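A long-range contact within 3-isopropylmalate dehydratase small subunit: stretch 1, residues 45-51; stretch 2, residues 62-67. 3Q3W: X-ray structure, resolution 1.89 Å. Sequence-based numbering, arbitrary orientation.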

# COMPACT_ATOMS: atom_id res chain seq x y z
N LEU A 45 -1.92 3.92 -11.03
CA LEU A 45 -2.28 3.09 -9.95
C LEU A 45 -3.79 3.01 -9.85
O LEU A 45 -4.46 4.04 -9.87
CB LEU A 45 -1.71 3.66 -8.65
CG LEU A 45 -2.09 2.91 -7.39
CD1 LEU A 45 -1.40 1.55 -7.32
CD2 LEU A 45 -1.72 3.80 -6.18
N PHE A 46 -4.28 1.81 -9.62
CA PHE A 46 -5.70 1.52 -9.45
C PHE A 46 -6.58 2.04 -10.59
O PHE A 46 -7.76 2.33 -10.40
CB PHE A 46 -6.19 2.00 -8.06
CG PHE A 46 -5.62 1.22 -6.93
CD1 PHE A 46 -5.75 -0.15 -6.89
CD2 PHE A 46 -4.98 1.86 -5.88
CE1 PHE A 46 -5.21 -0.91 -5.80
CE2 PHE A 46 -4.46 1.12 -4.82
CZ PHE A 46 -4.60 -0.27 -4.78
N HIS A 47 -6.03 2.05 -11.78
CA HIS A 47 -6.66 2.67 -12.94
C HIS A 47 -8.14 2.37 -13.13
O HIS A 47 -8.95 3.29 -13.31
CB HIS A 47 -5.90 2.23 -14.19
CG HIS A 47 -6.49 2.72 -15.46
ND1 HIS A 47 -7.51 2.06 -16.12
CD2 HIS A 47 -6.20 3.81 -16.21
CE1 HIS A 47 -7.79 2.69 -17.24
NE2 HIS A 47 -7.01 3.75 -17.33
N ASP A 48 -8.49 1.09 -13.09
CA ASP A 48 -9.85 0.64 -13.43
C ASP A 48 -10.83 0.96 -12.31
O ASP A 48 -12.03 1.19 -12.57
CB ASP A 48 -9.86 -0.85 -13.71
CG ASP A 48 -8.91 -1.23 -14.84
OD1 ASP A 48 -8.62 -0.39 -15.73
OD2 ASP A 48 -8.44 -2.37 -14.81
N LEU A 49 -10.33 1.03 -11.09
CA LEU A 49 -11.14 1.55 -9.96
C LEU A 49 -11.17 3.10 -9.87
O LEU A 49 -12.11 3.70 -9.27
CB LEU A 49 -10.56 0.97 -8.65
CG LEU A 49 -10.46 -0.56 -8.62
CD1 LEU A 49 -9.47 -1.03 -7.53
CD2 LEU A 49 -11.82 -1.19 -8.40
N ARG A 50 -10.16 3.77 -10.43
CA ARG A 50 -9.88 5.18 -10.13
C ARG A 50 -10.45 6.16 -11.12
O ARG A 50 -10.83 7.23 -10.75
CB ARG A 50 -8.38 5.38 -9.92
CG ARG A 50 -7.77 6.78 -9.84
CD ARG A 50 -6.27 6.60 -9.75
NE ARG A 50 -5.54 7.84 -9.63
CZ ARG A 50 -4.22 7.95 -9.59
NH1 ARG A 50 -3.46 6.85 -9.68
NH2 ARG A 50 -3.65 9.14 -9.45
N TYR A 51 -10.58 5.75 -12.36
CA TYR A 51 -11.00 6.62 -13.45
C TYR A 51 -12.27 6.07 -14.09
O TYR A 51 -12.42 4.87 -14.24
CB TYR A 51 -9.88 6.66 -14.54
CG TYR A 51 -8.56 7.17 -14.05
CD1 TYR A 51 -8.43 8.49 -13.64
CD2 TYR A 51 -7.42 6.37 -14.04
CE1 TYR A 51 -7.24 8.96 -13.18
CE2 TYR A 51 -6.24 6.85 -13.56
CZ TYR A 51 -6.15 8.15 -13.14
OH TYR A 51 -4.94 8.68 -12.70
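Stretch 2 (62-67) DFNLNK

Stretch 2, Asp62 to Lys67, packs against a short helical turn of stretch 1 in the small subunit of 3-isopropylmalate dehydratase. Asp62 and Phe63 are loop, and of the two only Phe63, at phi/psi of -88/122°, is extended; residues 64-66 then wind into a 3-10 segment. The backbone bonds from Asn66 N to Phe63 O and from Lys67 N to Asn64 O, both 3.0 Å, tie that turn together. The CA atoms nearest each other across the contact are those of Arg50 and Phe63, 6.0 Å apart. With so short a helix on one side and a single 3-10 turn on the other, the arrangement is best followed residue by residue.

Leu45 opens stretch 1 in an extended conformation and is buried, yet no atom of it reaches stretch 2 within contact distance. Its part is indirect: its carbonyl O accepts a hydrogen bond of 3.0 Å from Arg50 NH1, which helps to hold that long side chain in place.

Phe46 occupies the N-cap position with positive phi (53/32°), and its CB points toward stretch 2. The CB atom lies 3.5 Å from Phe63 CZ, and the two rings form an offset edge-to-face pair, the edge of Phe63 directed at the face of Phe46, with centroids 5.6 Å apart and planes at 65°. Farther round the Phe46 ring, CD2 meets Leu65 CD1 at 3.7 Å. Large apolar side chains suit this buried spot, because they fill space without leaving a polar group unpaired.

The helix begins at His47, whose CB points away from stretch 2, and Asp48 is out of reach altogether. Polar residues are well placed here, and they engage each other instead, His47 ND1 donating to Asp48 OD1 at 2.7 Å.

Leu49 turns back toward the contact. Its CB sits over one face of the Phe63 ring, 4.0 Å from the ring centroid and 23° off the normal, a CH-pi arrangement in which an aliphatic carbon covers the pi cloud; the closest side-chain approach is Leu49 CB to Phe63 CE1, 3.7 Å. The backbone takes part as well, Leu49 O lying 3.3 Å from Phe63 CB.

Arg50, last residue of the helix, joins the apolar and polar parts of the contact. Its CA and Phe63 CD2 are 3.8 Å apart, while its carbonyl, near the helix end, accepts a hydrogen bond from Asn66 ND2 (Arg50 O to Asn66 ND2, 2.9 Å). An asparagine amide is apt here, since it can donate through nitrogen while its oxygen accepts. Asn66 OD1 indeed takes a bond of 2.7 Å from the O atom of a water that also accepts from Arg50 NE at 3.3 Å. The fully extended Arg50 chain, with chi1 to chi3 all t, thus carries its guanidinium back toward the start of the stretch, where NH1 reaches Leu45 O and NE the water.

Tyr51 leaves helical geometry, and its CB points away from stretch 2, though the end of its side chain comes nearer. The buried ring makes no contact there, and its OH is hydrogen-bonded to a residue just outside the stretches, so a large aromatic with a satisfied hydroxyl fits.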

# COMPACT_ATOMS: atom_id res chain seq x y z
N ASP A 62 -16.35 7.41 -6.13
CA ASP A 62 -16.64 6.31 -5.20
C ASP A 62 -15.40 5.52 -4.81
O ASP A 62 -15.50 4.63 -3.98
CB ASP A 62 -17.68 5.34 -5.78
CG ASP A 62 -18.46 4.61 -4.68
OD1 ASP A 62 -18.68 5.19 -3.59
OD2 ASP A 62 -18.87 3.47 -4.93
N PHE A 63 -14.26 5.82 -5.43
CA PHE A 63 -12.99 5.24 -5.04
C PHE A 63 -12.37 6.12 -3.95
O PHE A 63 -12.13 7.32 -4.14
CB PHE A 63 -12.07 5.14 -6.27
CG PHE A 63 -10.85 4.36 -6.03
CD1 PHE A 63 -10.90 3.08 -5.51
CD2 PHE A 63 -9.59 4.90 -6.34
CE1 PHE A 63 -9.75 2.37 -5.31
CE2 PHE A 63 -8.45 4.16 -6.14
CZ PHE A 63 -8.52 2.94 -5.60
N ASN A 64 -12.11 5.53 -2.81
CA ASN A 64 -11.70 6.34 -1.66
C ASN A 64 -10.46 7.21 -1.90
O ASN A 64 -10.41 8.37 -1.42
CB ASN A 64 -11.51 5.45 -0.43
CG ASN A 64 -12.81 5.20 0.35
OD1 ASN A 64 -13.75 5.97 0.24
ND2 ASN A 64 -12.84 4.11 1.13
N LEU A 65 -9.47 6.71 -2.64
CA LEU A 65 -8.24 7.49 -2.88
C LEU A 65 -8.47 8.77 -3.61
O LEU A 65 -7.61 9.63 -3.58
CB LEU A 65 -7.13 6.71 -3.61
CG LEU A 65 -6.33 5.71 -2.80
CD1 LEU A 65 -5.48 4.76 -3.72
CD2 LEU A 65 -5.47 6.36 -1.71
N ASN A 66 -9.63 8.92 -4.26
CA ASN A 66 -9.99 10.13 -4.96
C ASN A 66 -10.62 11.24 -4.08
O ASN A 66 -10.71 12.42 -4.48
CB ASN A 66 -10.94 9.79 -6.16
CG ASN A 66 -10.20 9.11 -7.33
OD1 ASN A 66 -9.00 9.25 -7.47
ND2 ASN A 66 -10.91 8.31 -8.11
N LYS A 67 -11.08 10.87 -2.88
CA LYS A 67 -11.78 11.81 -1.99
C LYS A 67 -10.84 12.78 -1.26
O LYS A 67 -9.69 12.44 -0.87
CB LYS A 67 -12.66 11.01 -1.00
CG LYS A 67 -13.73 10.17 -1.65
CD LYS A 67 -14.62 9.49 -0.65
CE LYS A 67 -15.62 8.51 -1.31
NZ LYS A 67 -16.80 9.20 -1.90
O HOH W 1 -6.73 10.57 -8.24